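Local coordinates for protein major allergen Alt a 1 (Alternaria alternata, PDB 3V0R) that may bind host plant thaumatin-like proteins and inhibit their beta-glucanase activity, and is secreted as a disulfide-linked homodimeric allergen, at residues W16-F21 against A98-Y103; F36-T41 against L82-K87. All coordinates share one frame; numbering follows the deposited sequence.

Contact 1. Residues W16-F21 against A98-Y103; sequences WKISEF and ATLPNY. With SO4 (sulfate ion), chain B.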
# COMPACT_ATOMS: atom_id res chain seq x y z
N TRP A 16 14.28 -19.27 5.34
CA TRP A 16 13.85 -17.92 5.68
C TRP A 16 13.44 -17.83 7.10
O TRP A 16 12.96 -18.84 7.66
CB TRP A 16 12.71 -17.47 4.79
CG TRP A 16 13.02 -17.32 3.33
CD1 TRP A 16 14.24 -17.31 2.71
CD2 TRP A 16 12.04 -17.15 2.24
NE1 TRP A 16 14.08 -17.13 1.36
CE2 TRP A 16 12.77 -17.03 1.05
CE3 TRP A 16 10.66 -17.12 2.19
CZ2 TRP A 16 12.15 -16.87 -0.19
CZ3 TRP A 16 10.05 -16.92 0.97
CH2 TRP A 16 10.79 -16.86 -0.20
N LYS A 17 13.56 -16.64 7.72
CA LYS A 17 13.19 -16.44 9.12
C LYS A 17 11.84 -15.78 9.14
O LYS A 17 11.62 -14.83 8.36
CB LYS A 17 14.20 -15.49 9.74
CG LYS A 17 13.95 -15.20 11.21
CD LYS A 17 15.07 -14.31 11.76
CE LYS A 17 14.69 -12.85 11.59
NZ LYS A 17 15.66 -11.92 12.26
N ILE A 18 10.95 -16.25 10.02
CA ILE A 18 9.63 -15.72 10.20
C ILE A 18 9.65 -15.10 11.60
O ILE A 18 10.10 -15.68 12.59
CB ILE A 18 8.50 -16.76 10.13
CG1 ILE A 18 8.65 -17.63 8.89
CG2 ILE A 18 7.13 -16.05 10.25
CD1 ILE A 18 8.37 -16.94 7.55
N SER A 19 9.19 -13.87 11.68
CA SER A 19 9.20 -13.13 12.95
C SER A 19 8.04 -12.11 12.99
O SER A 19 7.35 -11.83 11.98
CB SER A 19 10.52 -12.36 13.16
OG SER A 19 10.71 -11.44 12.11
N GLU A 20 7.85 -11.54 14.17
CA GLU A 20 6.78 -10.52 14.40
C GLU A 20 5.38 -10.92 13.91
O GLU A 20 4.60 -10.18 13.30
CB GLU A 20 7.26 -9.12 13.94
CG GLU A 20 8.75 -8.70 14.14
CD GLU A 20 9.55 -9.10 15.47
OE1 GLU A 20 10.72 -9.38 15.21
OE2 GLU A 20 9.17 -9.07 16.73
N PHE A 21 5.02 -12.15 14.22
CA PHE A 21 3.67 -12.60 13.98
C PHE A 21 2.71 -11.71 14.75
O PHE A 21 2.97 -11.35 15.89
CB PHE A 21 3.46 -14.05 14.51
CG PHE A 21 2.05 -14.54 14.38
CD1 PHE A 21 1.55 -14.90 13.18
CD2 PHE A 21 1.23 -14.56 15.46
CE1 PHE A 21 0.26 -15.40 13.06
CE2 PHE A 21 -0.08 -15.01 15.39
CZ PHE A 21 -0.58 -15.42 14.16
N ALA A 98 5.67 -24.09 8.93
CA ALA A 98 6.15 -23.88 10.29
C ALA A 98 5.03 -23.71 11.27
O ALA A 98 3.90 -23.51 10.90
CB ALA A 98 7.05 -22.61 10.33
N THR A 99 5.36 -23.77 12.54
CA THR A 99 4.51 -23.36 13.63
C THR A 99 4.97 -21.97 14.03
O THR A 99 6.19 -21.73 14.16
CB THR A 99 4.62 -24.31 14.87
OG1 THR A 99 4.14 -25.63 14.53
CG2 THR A 99 3.77 -23.79 16.02
N LEU A 100 4.03 -21.05 14.25
CA LEU A 100 4.40 -19.67 14.69
C LEU A 100 3.85 -19.50 16.11
O LEU A 100 2.71 -19.16 16.31
CB LEU A 100 3.80 -18.65 13.75
CG LEU A 100 4.01 -18.80 12.28
CD1 LEU A 100 3.52 -17.59 11.51
CD2 LEU A 100 5.51 -19.01 11.92
N PRO A 101 4.67 -19.77 17.13
CA PRO A 101 4.16 -19.73 18.50
C PRO A 101 3.77 -18.30 18.83
O PRO A 101 4.49 -17.33 18.48
CB PRO A 101 5.36 -20.12 19.35
CG PRO A 101 6.39 -20.65 18.42
CD PRO A 101 6.09 -20.15 17.07
N ASN A 102 2.63 -18.18 19.50
CA ASN A 102 2.16 -16.87 19.86
C ASN A 102 1.34 -16.84 21.14
O ASN A 102 0.91 -17.90 21.63
CB ASN A 102 1.39 -16.33 18.67
CG ASN A 102 0.13 -17.12 18.39
OD1 ASN A 102 -0.89 -16.84 18.96
ND2 ASN A 102 0.23 -18.16 17.57
N TYR A 103 1.15 -15.66 21.71
CA TYR A 103 0.36 -15.48 22.91
C TYR A 103 -0.75 -14.47 22.64
O TYR A 103 -0.45 -13.39 22.04
CB TYR A 103 1.29 -14.96 24.01
CG TYR A 103 0.57 -14.79 25.31
CD1 TYR A 103 0.11 -15.89 26.01
CD2 TYR A 103 0.33 -13.52 25.84
CE1 TYR A 103 -0.59 -15.75 27.22
CE2 TYR A 103 -0.35 -13.36 27.04
CZ TYR A 103 -0.80 -14.47 27.72
OH TYR A 103 -1.49 -14.29 28.90
S SO4 B . 15.36 -8.14 11.90
O1 SO4 B . 14.43 -9.24 11.44
O2 SO4 B . 16.16 -8.67 13.05
O3 SO4 B . 16.25 -7.76 10.76
O4 SO4 B . 14.67 -6.91 12.40
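The amide of Asn102, which packs on the Phe21 ring, is gripped through ND2 by the carbonyl oxygen of Leu100 and more weakly by the hydroxyl of Ser80. The bond from Asn102 ND2 to Leu100 O is 3.0 Å long and nearly straight (167°), and the oxygen lies in the amide plane, so the bond fixes how that plane is turned. One side of the side chain so held rests against Phe21. Asn102 CB sits 3.7 Å from Phe21 CD2, and Asn102 CG is just as far from Phe21 CE2, with the amide and ring planes 39° apart.

The ring's other ortho carbon meets Leu100. Phe21 CD1 is 3.7 Å from Leu100 CD1, which approaches the ring obliquely, the two side chains running nearly perpendicular to each other. Leu100 also turns its second methyl to Ile18, whose CG2 branch does the touching at 3.8 Å from Leu100 CD2. With chi1 at -49°, CG1 of Ile18 stays beside the backbone nitrogen, and CG2, anti to that nitrogen, is the branch turned to Leu100.

Ile18, Phe21 and Leu100 are buried inside the beta-barrel, with Asn102 at the partly open margin of the group. Strands 15-25 and 93-106 are not neighbours in the antiparallel sheet; strand 114-128 runs between them, pairing with Ile18 through Ala122 and with Phe21 through Gly118. Ser19 and Glu20 separate the inward-pointing Ile18 and Phe21, and the left-handed backbone of Glu20, a residue of a 2,5,6-triaminopyrimidin-4-ol pocket, breaks the simple alternation there.

Lys17 serves the subunit interface instead. Its NZ donates to O1 of a sulfate, probably from the crystallisation liquor, at 3.1 Å. Asn109 of the second subunit accepts from Lys17 NZ through OD1 and binds the same sulfate through ND2.

Contact 2. Residues F36-T41 against L82-K87; sequences FNIKAT and LLLKQK. With 8AC (8-aminooctanoic acid), chain L.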
# COMPACT_ATOMS: atom_id res chain seq x y z
N PHE A 36 2.98 -11.36 9.41
CA PHE A 36 4.29 -11.75 9.92
C PHE A 36 5.35 -11.26 8.96
O PHE A 36 5.04 -10.87 7.85
CB PHE A 36 4.39 -13.29 10.10
CG PHE A 36 3.96 -14.04 8.91
CD1 PHE A 36 2.62 -14.44 8.76
CD2 PHE A 36 4.88 -14.37 7.90
CE1 PHE A 36 2.22 -15.11 7.62
CE2 PHE A 36 4.46 -15.04 6.75
CZ PHE A 36 3.14 -15.41 6.62
N ASN A 37 6.58 -11.17 9.42
CA ASN A 37 7.70 -10.70 8.60
C ASN A 37 8.45 -11.91 8.09
O ASN A 37 8.58 -12.94 8.83
CB ASN A 37 8.66 -9.85 9.44
CG ASN A 37 8.08 -8.47 9.81
OD1 ASN A 37 7.12 -7.97 9.15
ND2 ASN A 37 8.70 -7.81 10.83
N ILE A 38 8.93 -11.83 6.87
CA ILE A 38 9.74 -12.91 6.25
C ILE A 38 11.07 -12.33 5.80
O ILE A 38 11.09 -11.28 5.10
CB ILE A 38 9.06 -13.45 5.02
CG1 ILE A 38 7.68 -14.01 5.37
CG2 ILE A 38 9.95 -14.48 4.30
CD1 ILE A 38 7.01 -14.65 4.16
N LYS A 39 12.16 -12.95 6.19
CA LYS A 39 13.50 -12.45 5.85
C LYS A 39 14.42 -13.54 5.37
O LYS A 39 14.47 -14.62 5.97
CB LYS A 39 14.10 -11.76 7.09
CG LYS A 39 15.35 -10.97 6.83
CD LYS A 39 15.94 -10.32 8.06
CE LYS A 39 16.89 -9.18 7.68
NZ LYS A 39 17.95 -9.62 6.74
N ALA A 40 15.17 -13.29 4.31
CA ALA A 40 16.20 -14.22 3.87
C ALA A 40 17.27 -14.35 4.92
O ALA A 40 17.49 -13.40 5.70
CB ALA A 40 16.83 -13.79 2.55
N THR A 41 17.87 -15.52 5.01
CA THR A 41 18.99 -15.77 5.94
C THR A 41 20.34 -15.84 5.25
O THR A 41 21.35 -15.95 5.92
CB THR A 41 18.78 -17.11 6.68
OG1 THR A 41 18.80 -18.20 5.76
CG2 THR A 41 17.44 -17.12 7.43
N LEU A 82 1.66 -22.33 9.64
CA LEU A 82 1.82 -21.56 8.44
C LEU A 82 2.26 -22.43 7.27
O LEU A 82 3.12 -23.27 7.43
CB LEU A 82 2.94 -20.53 8.66
CG LEU A 82 3.37 -19.70 7.46
CD1 LEU A 82 2.32 -18.71 7.01
CD2 LEU A 82 4.66 -18.91 7.71
N LEU A 83 1.71 -22.15 6.09
CA LEU A 83 2.13 -22.75 4.84
C LEU A 83 2.39 -21.62 3.83
O LEU A 83 1.60 -20.71 3.71
CB LEU A 83 1.00 -23.64 4.31
CG LEU A 83 1.12 -24.21 2.92
CD1 LEU A 83 2.30 -25.10 2.80
CD2 LEU A 83 -0.16 -25.00 2.49
N LEU A 84 3.56 -21.65 3.21
CA LEU A 84 3.92 -20.70 2.14
C LEU A 84 4.03 -21.43 0.83
O LEU A 84 4.42 -22.59 0.80
CB LEU A 84 5.27 -20.06 2.47
CG LEU A 84 5.40 -19.23 3.73
CD1 LEU A 84 6.87 -18.85 4.01
CD2 LEU A 84 4.55 -17.94 3.55
N LYS A 85 3.77 -20.74 -0.28
CA LYS A 85 3.93 -21.27 -1.57
C LYS A 85 4.53 -20.25 -2.50
O LYS A 85 4.10 -19.09 -2.51
CB LYS A 85 2.59 -21.70 -2.10
CG LYS A 85 2.62 -22.20 -3.51
CD LYS A 85 1.26 -22.65 -4.02
CE LYS A 85 0.32 -21.48 -4.24
NZ LYS A 85 -0.96 -21.91 -4.90
N GLN A 86 5.50 -20.67 -3.29
CA GLN A 86 6.18 -19.82 -4.27
C GLN A 86 6.23 -20.59 -5.62
O GLN A 86 6.93 -21.62 -5.74
CB GLN A 86 7.64 -19.57 -3.78
CG GLN A 86 8.42 -18.51 -4.60
CD GLN A 86 9.90 -18.45 -4.32
OE1 GLN A 86 10.46 -19.21 -3.52
NE2 GLN A 86 10.57 -17.55 -5.02
N LYS A 87 5.53 -20.11 -6.61
CA LYS A 87 5.60 -20.71 -7.91
C LYS A 87 6.68 -20.02 -8.78
O LYS A 87 6.44 -18.91 -9.34
CB LYS A 87 4.24 -20.61 -8.59
CG LYS A 87 4.22 -21.29 -9.95
CD LYS A 87 2.81 -21.41 -10.52
CE LYS A 87 2.82 -22.21 -11.81
NZ LYS A 87 1.42 -22.42 -12.29
NAA 8AC L . 22.62 -20.48 -6.53
OAB 8AC L . 13.06 -19.46 -3.10
OAC 8AC L . 13.28 -17.42 -3.70
CAD 8AC L . 21.42 -19.66 -6.31
CAE 8AC L . 20.79 -20.06 -5.00
CAF 8AC L . 19.97 -18.94 -4.39
CAG 8AC L . 18.49 -19.25 -4.66
CAH 8AC L . 17.61 -18.77 -3.56
CAI 8AC L . 16.13 -18.81 -4.03
CAJ 8AC L . 15.21 -18.65 -2.85
CAK 8AC L . 13.74 -18.48 -3.28
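Phe36, Leu82 and Leu84 bury most of the surface here, and the Phe36 ring is the piece the two leucines meet. Leu82 comes at it from the opposite direction, with CD2 over one face, 4.0 Å from Phe36 CZ. Its other methyl is tighter, Leu82 CD1 lying 3.4 Å from Phe36 CZ, so the far end of the ring is closely packed. Leu84 takes a different side of the same carbon: its CD2 is at the ring edge, near the plane and 4.2 Å from Phe36 CZ. The ring reaches this position with CG placed between the backbone nitrogen and the carbonyl carbon (chi1 51°). Phe36 also lines a 2,5,6-triaminopyrimidin-4-ol pocket and touches that ligand.

Leu84 CD2 has a second partner in Ile38, whose CD1 meets it tip to tip, also at 4.2 Å. The axes of segments 36-40 and 82-87 approach to 11.9 Å, with a crossing angle of -49°. Phe73 adds an edge-to-face contact to Phe36, and Met71 packs on Leu84.

Further along strand 81-87, Gln86 points its amide at the acid end of 8-aminooctanoic acid. Gln86 NE2 donates to OAC of the ligand at 3.0 Å, and Gln86 OE1 lies 2.6 Å from OAB, so close that the acid probably holds a proton.

The apolar side chains between the two segments, well away from this ligand, meet as methyl on ring and methyl on methyl. Strands 33-40 and 81-87, distant in sheet order, are thus held together here by side-chain packing across the barrel interior rather than by a backbone ladder.

Both contacts are buried in the barrel interior, their centres 10 Å apart, and contact 2 is nested inside the chain loop that contact 1 closes. They use neighbouring strands in pairs: 15-25 lies beside 33-40, and 93-106 beside 81-87, with probable backbone hydrogen bonds from Asn37 N to Ser19 O and from Leu82 N to Ala98 O joining them. Contact 1 spans a single intervening strand and includes an asparagine amide among its apolar groups; contact 2 bridges strands farther apart in sheet order and is wholly apolar across the segments. Their polar margins also differ, one reaching the second subunit through Lys17 and Glu20, the other a ligand carboxyl through Gln86.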